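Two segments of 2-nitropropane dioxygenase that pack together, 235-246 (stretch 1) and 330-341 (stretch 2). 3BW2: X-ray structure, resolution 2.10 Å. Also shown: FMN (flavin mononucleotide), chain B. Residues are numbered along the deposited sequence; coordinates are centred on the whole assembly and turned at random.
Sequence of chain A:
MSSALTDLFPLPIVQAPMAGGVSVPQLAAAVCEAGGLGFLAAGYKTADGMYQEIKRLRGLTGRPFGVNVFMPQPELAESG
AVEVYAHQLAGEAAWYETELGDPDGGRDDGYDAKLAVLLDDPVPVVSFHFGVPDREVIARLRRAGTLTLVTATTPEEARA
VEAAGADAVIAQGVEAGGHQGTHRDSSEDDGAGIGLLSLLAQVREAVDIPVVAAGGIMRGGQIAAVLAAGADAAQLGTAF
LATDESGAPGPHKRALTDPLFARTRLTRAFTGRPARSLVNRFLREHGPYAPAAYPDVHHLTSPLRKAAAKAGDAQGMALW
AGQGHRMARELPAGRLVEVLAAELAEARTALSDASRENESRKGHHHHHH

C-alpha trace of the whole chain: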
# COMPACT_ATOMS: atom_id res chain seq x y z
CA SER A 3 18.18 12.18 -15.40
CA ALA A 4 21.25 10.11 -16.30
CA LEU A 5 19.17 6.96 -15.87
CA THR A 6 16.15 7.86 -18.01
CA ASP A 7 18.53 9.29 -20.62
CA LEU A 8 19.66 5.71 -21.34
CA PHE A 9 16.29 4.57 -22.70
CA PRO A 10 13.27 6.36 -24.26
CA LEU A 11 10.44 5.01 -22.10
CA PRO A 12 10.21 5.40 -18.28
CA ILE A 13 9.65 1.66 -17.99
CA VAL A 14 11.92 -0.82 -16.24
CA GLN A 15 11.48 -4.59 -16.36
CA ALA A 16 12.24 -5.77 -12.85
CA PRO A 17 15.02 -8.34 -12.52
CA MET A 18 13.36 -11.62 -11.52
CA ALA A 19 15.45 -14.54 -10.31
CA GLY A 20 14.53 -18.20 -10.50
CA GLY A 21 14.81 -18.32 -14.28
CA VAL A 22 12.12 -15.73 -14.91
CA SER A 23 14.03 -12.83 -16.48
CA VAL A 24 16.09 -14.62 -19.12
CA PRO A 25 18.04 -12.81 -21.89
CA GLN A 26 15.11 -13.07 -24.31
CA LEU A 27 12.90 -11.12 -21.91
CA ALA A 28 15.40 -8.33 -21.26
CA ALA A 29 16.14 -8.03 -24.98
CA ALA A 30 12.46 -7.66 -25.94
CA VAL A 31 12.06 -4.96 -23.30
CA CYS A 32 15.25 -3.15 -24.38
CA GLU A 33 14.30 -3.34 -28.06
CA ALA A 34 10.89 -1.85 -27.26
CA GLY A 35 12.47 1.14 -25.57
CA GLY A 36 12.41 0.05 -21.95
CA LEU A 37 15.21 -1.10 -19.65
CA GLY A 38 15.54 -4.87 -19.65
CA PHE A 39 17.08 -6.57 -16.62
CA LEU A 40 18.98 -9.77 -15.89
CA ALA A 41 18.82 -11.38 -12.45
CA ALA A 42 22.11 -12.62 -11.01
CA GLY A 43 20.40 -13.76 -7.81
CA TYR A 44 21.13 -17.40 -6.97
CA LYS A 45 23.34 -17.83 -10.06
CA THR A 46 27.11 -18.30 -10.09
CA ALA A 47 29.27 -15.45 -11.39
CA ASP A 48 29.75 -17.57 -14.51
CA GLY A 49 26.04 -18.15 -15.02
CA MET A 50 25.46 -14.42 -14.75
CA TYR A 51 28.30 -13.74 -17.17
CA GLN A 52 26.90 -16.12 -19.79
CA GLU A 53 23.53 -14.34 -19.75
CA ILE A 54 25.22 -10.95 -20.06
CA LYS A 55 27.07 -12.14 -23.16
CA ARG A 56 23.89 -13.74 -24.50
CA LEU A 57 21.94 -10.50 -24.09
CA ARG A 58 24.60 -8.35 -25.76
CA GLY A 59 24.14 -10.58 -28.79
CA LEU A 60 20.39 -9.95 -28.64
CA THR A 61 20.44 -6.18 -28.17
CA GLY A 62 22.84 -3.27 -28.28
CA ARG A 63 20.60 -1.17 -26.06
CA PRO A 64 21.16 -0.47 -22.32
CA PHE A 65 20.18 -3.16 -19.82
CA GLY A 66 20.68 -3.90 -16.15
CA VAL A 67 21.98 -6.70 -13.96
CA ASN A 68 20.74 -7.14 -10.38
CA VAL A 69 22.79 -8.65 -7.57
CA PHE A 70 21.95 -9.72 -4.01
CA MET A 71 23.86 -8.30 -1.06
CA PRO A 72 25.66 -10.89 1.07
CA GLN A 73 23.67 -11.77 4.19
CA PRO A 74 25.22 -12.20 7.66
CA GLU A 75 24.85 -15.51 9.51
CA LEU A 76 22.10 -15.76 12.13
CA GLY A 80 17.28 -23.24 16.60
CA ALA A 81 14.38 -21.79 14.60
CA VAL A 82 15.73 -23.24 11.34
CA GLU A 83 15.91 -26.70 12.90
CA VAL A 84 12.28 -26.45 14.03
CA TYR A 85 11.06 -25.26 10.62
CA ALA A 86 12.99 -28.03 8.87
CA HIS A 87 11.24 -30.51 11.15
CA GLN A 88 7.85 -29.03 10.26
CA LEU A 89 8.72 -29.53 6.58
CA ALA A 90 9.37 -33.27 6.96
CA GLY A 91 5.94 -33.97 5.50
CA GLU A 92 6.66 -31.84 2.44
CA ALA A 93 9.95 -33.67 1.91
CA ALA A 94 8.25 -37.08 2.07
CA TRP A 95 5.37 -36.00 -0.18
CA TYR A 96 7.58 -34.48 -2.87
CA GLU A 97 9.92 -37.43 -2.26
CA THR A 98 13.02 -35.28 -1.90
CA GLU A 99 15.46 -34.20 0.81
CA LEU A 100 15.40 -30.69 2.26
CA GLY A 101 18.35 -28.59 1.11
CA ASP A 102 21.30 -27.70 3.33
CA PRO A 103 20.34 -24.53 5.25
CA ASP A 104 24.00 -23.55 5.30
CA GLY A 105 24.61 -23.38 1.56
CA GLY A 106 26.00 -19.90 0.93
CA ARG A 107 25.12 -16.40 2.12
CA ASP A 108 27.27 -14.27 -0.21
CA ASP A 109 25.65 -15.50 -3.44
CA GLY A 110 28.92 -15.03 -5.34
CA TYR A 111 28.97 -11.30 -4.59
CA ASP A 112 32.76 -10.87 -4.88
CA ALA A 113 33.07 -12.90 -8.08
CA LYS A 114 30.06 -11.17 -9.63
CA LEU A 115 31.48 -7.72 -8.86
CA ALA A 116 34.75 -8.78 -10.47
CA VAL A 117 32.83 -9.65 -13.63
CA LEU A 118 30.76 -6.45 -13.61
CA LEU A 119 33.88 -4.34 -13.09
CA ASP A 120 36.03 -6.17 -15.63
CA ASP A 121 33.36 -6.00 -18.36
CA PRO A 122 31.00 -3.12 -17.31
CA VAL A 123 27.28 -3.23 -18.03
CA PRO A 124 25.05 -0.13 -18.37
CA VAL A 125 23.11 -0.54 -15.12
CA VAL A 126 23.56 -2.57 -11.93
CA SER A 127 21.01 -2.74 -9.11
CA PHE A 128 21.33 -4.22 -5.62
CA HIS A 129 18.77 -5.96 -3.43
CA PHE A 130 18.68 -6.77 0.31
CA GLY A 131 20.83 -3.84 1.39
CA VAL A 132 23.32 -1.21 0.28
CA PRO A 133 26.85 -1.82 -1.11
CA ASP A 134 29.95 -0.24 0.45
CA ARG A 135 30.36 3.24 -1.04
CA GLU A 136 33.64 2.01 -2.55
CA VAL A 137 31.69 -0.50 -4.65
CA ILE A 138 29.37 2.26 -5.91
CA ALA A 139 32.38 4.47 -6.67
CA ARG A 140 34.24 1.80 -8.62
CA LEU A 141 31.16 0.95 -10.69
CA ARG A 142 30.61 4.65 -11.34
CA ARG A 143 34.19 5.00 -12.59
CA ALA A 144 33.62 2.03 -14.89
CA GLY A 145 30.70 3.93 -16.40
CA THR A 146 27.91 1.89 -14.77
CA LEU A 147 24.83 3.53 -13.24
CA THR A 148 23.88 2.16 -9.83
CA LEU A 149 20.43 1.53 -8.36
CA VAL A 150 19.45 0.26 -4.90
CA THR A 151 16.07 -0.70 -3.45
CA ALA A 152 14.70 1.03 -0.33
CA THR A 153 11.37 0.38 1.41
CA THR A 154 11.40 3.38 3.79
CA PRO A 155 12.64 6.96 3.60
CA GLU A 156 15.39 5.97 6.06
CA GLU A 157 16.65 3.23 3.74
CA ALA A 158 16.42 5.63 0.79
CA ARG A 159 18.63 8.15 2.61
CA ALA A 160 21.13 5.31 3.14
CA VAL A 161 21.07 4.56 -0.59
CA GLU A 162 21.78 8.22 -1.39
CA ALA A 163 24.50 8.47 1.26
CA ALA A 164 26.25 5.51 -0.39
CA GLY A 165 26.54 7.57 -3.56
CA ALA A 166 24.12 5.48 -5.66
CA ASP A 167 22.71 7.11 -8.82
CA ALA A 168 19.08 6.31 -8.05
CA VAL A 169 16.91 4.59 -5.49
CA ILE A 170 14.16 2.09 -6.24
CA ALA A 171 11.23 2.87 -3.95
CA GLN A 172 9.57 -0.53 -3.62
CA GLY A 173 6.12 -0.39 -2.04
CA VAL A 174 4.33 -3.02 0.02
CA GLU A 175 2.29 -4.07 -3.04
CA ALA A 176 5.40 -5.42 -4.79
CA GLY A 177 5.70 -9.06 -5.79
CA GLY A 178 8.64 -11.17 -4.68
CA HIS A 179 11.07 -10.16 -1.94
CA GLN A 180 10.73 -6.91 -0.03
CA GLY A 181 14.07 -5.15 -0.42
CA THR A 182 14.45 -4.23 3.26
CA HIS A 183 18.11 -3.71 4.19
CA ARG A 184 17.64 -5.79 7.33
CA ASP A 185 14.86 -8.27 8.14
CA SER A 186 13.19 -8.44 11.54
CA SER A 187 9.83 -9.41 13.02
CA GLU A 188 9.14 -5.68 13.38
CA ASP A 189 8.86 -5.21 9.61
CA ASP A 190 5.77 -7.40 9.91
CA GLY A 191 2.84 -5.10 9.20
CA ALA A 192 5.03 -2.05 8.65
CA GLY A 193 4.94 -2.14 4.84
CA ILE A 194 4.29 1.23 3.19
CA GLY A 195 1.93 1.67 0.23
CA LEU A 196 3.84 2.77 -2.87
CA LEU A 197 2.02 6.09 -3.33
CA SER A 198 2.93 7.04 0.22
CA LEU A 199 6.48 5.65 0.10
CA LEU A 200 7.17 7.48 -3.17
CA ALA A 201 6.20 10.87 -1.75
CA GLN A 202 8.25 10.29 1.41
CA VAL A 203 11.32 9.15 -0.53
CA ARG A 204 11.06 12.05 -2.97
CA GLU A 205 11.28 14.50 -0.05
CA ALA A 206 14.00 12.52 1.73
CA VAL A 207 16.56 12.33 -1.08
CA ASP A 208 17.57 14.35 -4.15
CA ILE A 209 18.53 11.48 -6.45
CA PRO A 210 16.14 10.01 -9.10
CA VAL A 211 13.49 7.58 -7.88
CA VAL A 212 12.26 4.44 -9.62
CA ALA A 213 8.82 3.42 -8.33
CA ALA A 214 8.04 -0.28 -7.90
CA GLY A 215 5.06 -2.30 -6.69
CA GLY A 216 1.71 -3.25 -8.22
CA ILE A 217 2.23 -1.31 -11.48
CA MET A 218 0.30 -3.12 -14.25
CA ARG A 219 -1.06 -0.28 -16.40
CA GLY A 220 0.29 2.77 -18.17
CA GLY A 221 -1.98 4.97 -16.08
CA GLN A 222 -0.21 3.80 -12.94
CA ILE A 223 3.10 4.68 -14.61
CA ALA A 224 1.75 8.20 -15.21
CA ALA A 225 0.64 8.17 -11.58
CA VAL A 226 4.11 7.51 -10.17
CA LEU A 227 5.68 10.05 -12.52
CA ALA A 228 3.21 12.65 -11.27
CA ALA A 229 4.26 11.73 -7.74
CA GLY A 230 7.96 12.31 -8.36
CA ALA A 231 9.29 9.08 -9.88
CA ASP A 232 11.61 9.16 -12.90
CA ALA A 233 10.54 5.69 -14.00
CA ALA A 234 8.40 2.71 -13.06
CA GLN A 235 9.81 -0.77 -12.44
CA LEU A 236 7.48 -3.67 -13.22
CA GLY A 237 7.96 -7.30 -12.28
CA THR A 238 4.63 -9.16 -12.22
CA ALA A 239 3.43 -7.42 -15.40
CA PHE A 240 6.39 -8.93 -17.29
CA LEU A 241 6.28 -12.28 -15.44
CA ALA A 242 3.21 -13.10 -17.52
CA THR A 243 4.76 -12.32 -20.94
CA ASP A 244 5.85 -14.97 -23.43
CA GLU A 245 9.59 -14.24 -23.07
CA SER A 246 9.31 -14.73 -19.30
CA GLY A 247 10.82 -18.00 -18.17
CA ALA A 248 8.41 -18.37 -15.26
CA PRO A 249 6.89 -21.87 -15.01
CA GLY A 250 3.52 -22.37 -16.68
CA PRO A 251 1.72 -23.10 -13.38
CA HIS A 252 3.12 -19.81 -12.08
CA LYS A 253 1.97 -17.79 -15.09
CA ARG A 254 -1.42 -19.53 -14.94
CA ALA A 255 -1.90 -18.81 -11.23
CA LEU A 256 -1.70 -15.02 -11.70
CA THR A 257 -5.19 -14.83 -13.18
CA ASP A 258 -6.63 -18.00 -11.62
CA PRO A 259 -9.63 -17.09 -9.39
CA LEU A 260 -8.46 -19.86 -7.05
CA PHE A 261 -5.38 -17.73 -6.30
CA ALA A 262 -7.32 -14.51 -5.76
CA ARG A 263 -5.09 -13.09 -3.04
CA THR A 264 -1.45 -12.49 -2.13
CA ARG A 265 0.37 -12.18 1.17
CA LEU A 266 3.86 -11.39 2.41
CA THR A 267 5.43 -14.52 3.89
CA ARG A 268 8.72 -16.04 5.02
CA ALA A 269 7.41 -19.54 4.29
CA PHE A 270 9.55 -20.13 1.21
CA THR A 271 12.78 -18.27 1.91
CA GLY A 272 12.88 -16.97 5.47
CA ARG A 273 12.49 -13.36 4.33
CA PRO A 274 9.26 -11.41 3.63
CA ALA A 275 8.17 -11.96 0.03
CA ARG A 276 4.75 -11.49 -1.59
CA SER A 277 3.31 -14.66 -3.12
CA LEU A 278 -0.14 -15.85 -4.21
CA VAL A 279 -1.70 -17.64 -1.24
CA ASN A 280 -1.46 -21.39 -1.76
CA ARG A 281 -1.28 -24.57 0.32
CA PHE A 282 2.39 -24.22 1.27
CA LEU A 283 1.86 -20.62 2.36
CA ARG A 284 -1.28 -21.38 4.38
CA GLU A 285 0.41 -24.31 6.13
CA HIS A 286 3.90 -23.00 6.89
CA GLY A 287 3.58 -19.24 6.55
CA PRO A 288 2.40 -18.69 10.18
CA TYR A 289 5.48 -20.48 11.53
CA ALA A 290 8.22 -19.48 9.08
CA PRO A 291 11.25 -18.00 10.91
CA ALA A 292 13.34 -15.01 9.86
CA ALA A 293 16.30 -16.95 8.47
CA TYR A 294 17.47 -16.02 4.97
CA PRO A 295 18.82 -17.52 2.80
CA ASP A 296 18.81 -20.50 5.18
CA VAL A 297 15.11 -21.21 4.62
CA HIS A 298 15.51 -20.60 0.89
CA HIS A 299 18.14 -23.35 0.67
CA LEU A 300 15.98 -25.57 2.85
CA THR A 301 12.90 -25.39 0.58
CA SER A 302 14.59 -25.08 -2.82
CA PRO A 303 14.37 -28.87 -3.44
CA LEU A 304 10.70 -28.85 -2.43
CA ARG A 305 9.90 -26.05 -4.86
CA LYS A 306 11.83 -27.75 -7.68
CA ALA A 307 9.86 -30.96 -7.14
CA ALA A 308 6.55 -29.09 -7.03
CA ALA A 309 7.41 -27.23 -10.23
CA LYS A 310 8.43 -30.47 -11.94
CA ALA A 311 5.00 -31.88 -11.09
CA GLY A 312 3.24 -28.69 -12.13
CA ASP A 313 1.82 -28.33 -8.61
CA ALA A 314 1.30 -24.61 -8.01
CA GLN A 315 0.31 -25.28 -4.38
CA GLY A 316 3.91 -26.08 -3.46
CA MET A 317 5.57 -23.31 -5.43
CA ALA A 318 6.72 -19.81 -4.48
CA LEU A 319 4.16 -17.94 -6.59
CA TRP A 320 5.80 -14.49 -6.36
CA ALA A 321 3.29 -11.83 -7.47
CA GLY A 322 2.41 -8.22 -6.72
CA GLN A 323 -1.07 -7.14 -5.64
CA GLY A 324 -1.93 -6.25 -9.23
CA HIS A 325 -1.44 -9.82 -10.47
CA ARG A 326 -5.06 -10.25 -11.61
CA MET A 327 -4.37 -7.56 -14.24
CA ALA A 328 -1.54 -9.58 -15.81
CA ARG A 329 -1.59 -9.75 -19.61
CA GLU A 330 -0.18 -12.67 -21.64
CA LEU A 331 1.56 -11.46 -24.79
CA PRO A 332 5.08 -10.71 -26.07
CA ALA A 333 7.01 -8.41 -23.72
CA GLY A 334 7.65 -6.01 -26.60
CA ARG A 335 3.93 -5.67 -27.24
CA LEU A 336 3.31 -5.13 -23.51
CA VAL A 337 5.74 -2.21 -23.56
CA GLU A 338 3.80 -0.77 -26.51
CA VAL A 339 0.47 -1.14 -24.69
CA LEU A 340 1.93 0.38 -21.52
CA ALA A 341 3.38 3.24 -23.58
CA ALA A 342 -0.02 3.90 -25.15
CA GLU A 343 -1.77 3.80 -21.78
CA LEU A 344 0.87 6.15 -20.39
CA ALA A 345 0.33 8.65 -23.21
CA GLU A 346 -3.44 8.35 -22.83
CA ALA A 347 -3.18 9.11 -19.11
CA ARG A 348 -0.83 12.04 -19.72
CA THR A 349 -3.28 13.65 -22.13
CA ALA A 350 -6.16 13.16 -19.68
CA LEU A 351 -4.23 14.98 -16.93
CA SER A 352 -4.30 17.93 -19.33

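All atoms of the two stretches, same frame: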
# COMPACT_ATOMS: atom_id res chain seq x y z
N GLN A 235 9.23 0.55 -12.29
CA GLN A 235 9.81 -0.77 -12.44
C GLN A 235 8.70 -1.79 -12.24
O GLN A 235 8.01 -1.79 -11.22
CB GLN A 235 10.92 -1.00 -11.41
CG GLN A 235 11.52 -2.38 -11.50
CD GLN A 235 12.81 -2.52 -10.71
OE1 GLN A 235 13.80 -1.86 -11.01
NE2 GLN A 235 12.79 -3.37 -9.69
N LEU A 236 8.53 -2.66 -13.24
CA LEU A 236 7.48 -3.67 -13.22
C LEU A 236 8.01 -5.09 -13.26
O LEU A 236 8.80 -5.45 -14.14
CB LEU A 236 6.56 -3.49 -14.43
CG LEU A 236 5.70 -2.24 -14.59
CD1 LEU A 236 6.55 -0.98 -14.62
CD2 LEU A 236 4.92 -2.38 -15.89
N GLY A 237 7.55 -5.91 -12.32
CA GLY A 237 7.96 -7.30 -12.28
C GLY A 237 6.82 -8.19 -12.76
O GLY A 237 6.85 -8.71 -13.87
N THR A 238 5.79 -8.33 -11.92
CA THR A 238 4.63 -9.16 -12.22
C THR A 238 4.05 -8.95 -13.62
O THR A 238 3.66 -9.91 -14.29
CB THR A 238 3.52 -8.97 -11.16
OG1 THR A 238 4.03 -9.35 -9.87
CG2 THR A 238 2.31 -9.84 -11.48
N ALA A 239 3.97 -7.70 -14.07
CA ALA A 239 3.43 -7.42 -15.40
C ALA A 239 4.24 -8.14 -16.49
O ALA A 239 3.68 -8.60 -17.48
CB ALA A 239 3.42 -5.92 -15.66
N PHE A 240 5.55 -8.26 -16.30
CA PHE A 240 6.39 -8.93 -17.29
C PHE A 240 6.52 -10.44 -17.04
O PHE A 240 6.89 -11.19 -17.94
CB PHE A 240 7.78 -8.30 -17.33
CG PHE A 240 7.82 -6.99 -18.07
CD1 PHE A 240 7.71 -6.96 -19.45
CD2 PHE A 240 7.91 -5.79 -17.37
CE1 PHE A 240 7.69 -5.75 -20.15
CE2 PHE A 240 7.89 -4.57 -18.05
CZ PHE A 240 7.78 -4.56 -19.45
N LEU A 241 6.21 -10.86 -15.82
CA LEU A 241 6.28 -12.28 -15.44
C LEU A 241 5.35 -13.10 -16.32
O LEU A 241 5.63 -14.25 -16.66
CB LEU A 241 5.87 -12.44 -13.97
CG LEU A 241 5.93 -13.81 -13.30
CD1 LEU A 241 7.36 -14.32 -13.29
CD2 LEU A 241 5.43 -13.69 -11.87
N ALA A 242 4.25 -12.47 -16.71
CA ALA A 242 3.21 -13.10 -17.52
C ALA A 242 3.45 -13.09 -19.03
O ALA A 242 2.70 -13.74 -19.77
CB ALA A 242 1.87 -12.43 -17.22
N THR A 243 4.48 -12.39 -19.50
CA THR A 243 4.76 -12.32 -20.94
C THR A 243 5.38 -13.60 -21.48
O THR A 243 5.92 -14.41 -20.73
CB THR A 243 5.67 -11.10 -21.29
OG1 THR A 243 6.94 -11.23 -20.65
CG2 THR A 243 5.02 -9.80 -20.84
N ASP A 244 5.31 -13.77 -22.80
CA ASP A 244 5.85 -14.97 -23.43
C ASP A 244 7.34 -15.19 -23.21
O ASP A 244 7.77 -16.32 -23.00
CB ASP A 244 5.53 -14.96 -24.93
CG ASP A 244 4.03 -15.00 -25.20
OD1 ASP A 244 3.29 -15.50 -24.33
OD2 ASP A 244 3.59 -14.54 -26.28
N GLU A 245 8.14 -14.12 -23.26
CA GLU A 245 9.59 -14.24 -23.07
C GLU A 245 9.97 -14.61 -21.64
O GLU A 245 11.09 -15.07 -21.39
CB GLU A 245 10.31 -12.94 -23.45
CG GLU A 245 10.30 -12.62 -24.94
CD GLU A 245 9.00 -11.98 -25.41
OE1 GLU A 245 8.05 -11.88 -24.60
OE2 GLU A 245 8.94 -11.58 -26.59
N SER A 246 9.05 -14.40 -20.70
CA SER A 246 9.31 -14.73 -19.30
C SER A 246 9.53 -16.22 -19.16
O SER A 246 8.81 -17.03 -19.76
CB SER A 246 8.13 -14.33 -18.42
OG SER A 246 8.24 -14.95 -17.15
N GLU A 330 -1.05 -11.70 -20.97
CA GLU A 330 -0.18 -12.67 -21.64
C GLU A 330 0.04 -12.36 -23.11
O GLU A 330 -0.82 -12.63 -23.95
CB GLU A 330 -0.77 -14.07 -21.51
CG GLU A 330 -0.99 -14.54 -20.08
CD GLU A 330 -1.73 -15.86 -20.02
OE1 GLU A 330 -2.86 -15.95 -20.55
OE2 GLU A 330 -1.19 -16.82 -19.43
N LEU A 331 1.20 -11.81 -23.42
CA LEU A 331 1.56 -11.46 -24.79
C LEU A 331 3.06 -11.21 -24.81
O LEU A 331 3.70 -11.25 -23.77
CB LEU A 331 0.80 -10.20 -25.23
CG LEU A 331 0.60 -9.09 -24.20
CD1 LEU A 331 1.92 -8.65 -23.61
CD2 LEU A 331 -0.09 -7.91 -24.87
N PRO A 332 3.64 -10.96 -26.00
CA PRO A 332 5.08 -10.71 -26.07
C PRO A 332 5.43 -9.48 -25.23
O PRO A 332 4.67 -8.51 -25.20
CB PRO A 332 5.33 -10.48 -27.56
CG PRO A 332 4.26 -11.32 -28.21
CD PRO A 332 3.05 -11.02 -27.35
N ALA A 333 6.58 -9.53 -24.56
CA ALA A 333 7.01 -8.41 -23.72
C ALA A 333 7.09 -7.11 -24.52
O ALA A 333 6.75 -6.04 -24.00
CB ALA A 333 8.36 -8.73 -23.10
N GLY A 334 7.55 -7.20 -25.76
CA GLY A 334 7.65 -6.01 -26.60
C GLY A 334 6.30 -5.36 -26.83
O GLY A 334 6.18 -4.14 -26.84
N ARG A 335 5.27 -6.19 -27.01
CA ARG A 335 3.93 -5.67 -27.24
C ARG A 335 3.38 -5.07 -25.94
O ARG A 335 2.62 -4.11 -25.96
CB ARG A 335 3.00 -6.78 -27.76
CG ARG A 335 3.53 -7.52 -29.00
CD ARG A 335 4.06 -6.57 -30.08
NE ARG A 335 3.05 -5.65 -30.61
CZ ARG A 335 2.14 -5.96 -31.53
NH1 ARG A 335 2.08 -7.18 -32.05
NH2 ARG A 335 1.28 -5.03 -31.93
N LEU A 336 3.77 -5.65 -24.80
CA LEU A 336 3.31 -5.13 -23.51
C LEU A 336 3.88 -3.73 -23.28
O LEU A 336 3.22 -2.87 -22.71
CB LEU A 336 3.75 -6.06 -22.36
CG LEU A 336 3.46 -5.52 -20.96
CD1 LEU A 336 1.95 -5.33 -20.77
CD2 LEU A 336 4.01 -6.48 -19.92
N VAL A 337 5.12 -3.52 -23.72
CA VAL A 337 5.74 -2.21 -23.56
C VAL A 337 4.96 -1.21 -24.41
O VAL A 337 4.70 -0.09 -23.97
CB VAL A 337 7.22 -2.23 -24.02
CG1 VAL A 337 7.77 -0.81 -24.04
CG2 VAL A 337 8.04 -3.10 -23.07
N GLU A 338 4.56 -1.63 -25.61
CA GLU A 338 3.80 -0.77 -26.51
C GLU A 338 2.44 -0.41 -25.90
O GLU A 338 2.02 0.74 -25.96
CB GLU A 338 3.59 -1.46 -27.86
CG GLU A 338 4.89 -1.70 -28.62
CD GLU A 338 4.69 -2.47 -29.92
OE1 GLU A 338 5.70 -2.72 -30.62
OE2 GLU A 338 3.53 -2.83 -30.23
N VAL A 339 1.77 -1.39 -25.31
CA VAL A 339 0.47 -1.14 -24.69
C VAL A 339 0.67 -0.20 -23.50
O VAL A 339 -0.08 0.77 -23.33
CB VAL A 339 -0.19 -2.44 -24.19
CG1 VAL A 339 -1.47 -2.13 -23.44
CG2 VAL A 339 -0.48 -3.35 -25.38
N LEU A 340 1.67 -0.47 -22.67
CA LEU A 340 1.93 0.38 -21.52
C LEU A 340 2.24 1.80 -21.98
O LEU A 340 1.78 2.77 -21.37
CB LEU A 340 3.10 -0.18 -20.69
CG LEU A 340 2.84 -1.52 -20.00
CD1 LEU A 340 4.13 -2.06 -19.39
CD2 LEU A 340 1.77 -1.34 -18.92
N ALA A 341 3.02 1.92 -23.05
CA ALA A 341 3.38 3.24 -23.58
C ALA A 341 2.14 4.00 -24.04
O ALA A 341 2.03 5.21 -23.83
CB ALA A 341 4.35 3.08 -24.74
N1 FMN B . 13.94 -7.83 -7.25
C2 FMN B . 15.34 -7.89 -7.25
O2 FMN B . 16.00 -6.89 -6.98
N3 FMN B . 15.99 -9.07 -7.57
C4 FMN B . 15.32 -10.23 -7.90
O4 FMN B . 15.95 -11.27 -8.18
C4A FMN B . 13.90 -10.19 -7.92
N5 FMN B . 13.15 -11.31 -8.28
C5A FMN B . 11.76 -11.28 -8.34
C6 FMN B . 11.05 -12.44 -8.73
C7 FMN B . 9.61 -12.47 -8.81
C7M FMN B . 9.08 -13.40 -9.94
C8 FMN B . 8.95 -11.22 -8.52
C8M FMN B . 7.64 -10.80 -9.17
C9 FMN B . 9.65 -10.05 -8.10
C9A FMN B . 11.07 -10.07 -8.01
N10 FMN B . 11.81 -8.92 -7.63
C10 FMN B . 13.22 -8.97 -7.59
C1' FMN B . 11.10 -7.68 -7.09
C2' FMN B . 11.03 -6.65 -8.25
O2' FMN B . 12.27 -5.95 -8.32
C3' FMN B . 9.92 -5.57 -8.03
O3' FMN B . 10.20 -4.94 -6.79
C4' FMN B . 8.49 -6.13 -7.98
O4' FMN B . 8.33 -7.04 -9.07
C5' FMN B . 7.44 -4.99 -8.09
O5' FMN B . 6.07 -5.49 -8.05
P FMN B . 5.16 -6.01 -9.30
O1P FMN B . 5.85 -4.99 -10.13
O2P FMN B . 4.05 -5.67 -8.32
O3P FMN B . 5.89 -7.33 -9.10
O HOH W 1 8.46 -9.22 -27.55

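Packing of segment 235-246 of 2-nitropropane dioxygenase, a strand end, short helix and turn, against segment 330-341, whose helix begins at A333; together they bury 544 Å². The contact has a polar end, where the turn T243-S246 meets the start of the second helix, and an apolar end built around F240. At the polar end the backbone of D244 donates to the carbonyl of L331 (N to O, 3.1 Å), which holds the turn against the residues leading into the helix. E245 answers from its side chain. Its CA-to-CB bond points sideways, but chi1 of -69° (m) and chi2 of 81° (p) fold the chain so that the carboxylate comes nearer, and E245 OE1 accepts a nearly straight hydrogen bond from A333 N (2.8 Å, 173°). This NH lies in the first turn of the helix, where no preceding turn supplies a carbonyl. The other carboxylate oxygen is used as well: a water donates to E245 OE2 (2.6 Å) and accepts from G334 N (2.8 Å), so one side chain serves two successive NH groups, one directly and one through water.

T243 adopts the p rotamer (62°), which lets OG1 donate back to F240 O (2.7 Å) within its own segment. With the hydroxyl so engaged, the methyl is left to pack: T243 CG2 lies 3.6 Å from L336 CD2. T243 CB also sits 3.2 Å from L331 O, the same carbonyl that accepts from D244 N. The CA-to-CB bond of L331 points away from the other segment; the closest approach of the residue is made by its carbonyl, while L331 CD1 comes no nearer than 4.3 Å to T243 CG2.

F240 leaves its backbone sideways, yet chi1 of -77° (m) and chi2 of -73° carry the ring to the helix. L336, in the t, p conformation (173°, 61°), places CD2 over one face of the F240 ring, 4.0 Å from its centroid and 24° off the normal, a CH-pi contact. L336 CD2 also lies 3.2 Å from A239 O and 4.3 Å from A239 CB, so this one methyl touches the ring, the A239 carbonyl and the T243 methyl. At the ring edge are A333 O, 4.0 Å from F240 CE1, and V337 CG2, 3.9 Å from F240 CZ. One turn beyond L336, L340 (m, t) extends CD1 to within 3.6 Å of L236 CD2, closing the apolar end. Just past L236 the chain turns to the cofactor: G237 N (2.9 Å) donates to FMN O1P and T238 N (3.0 Å) to FMN O3P, and a CB on G237 would clash with FMN O4'.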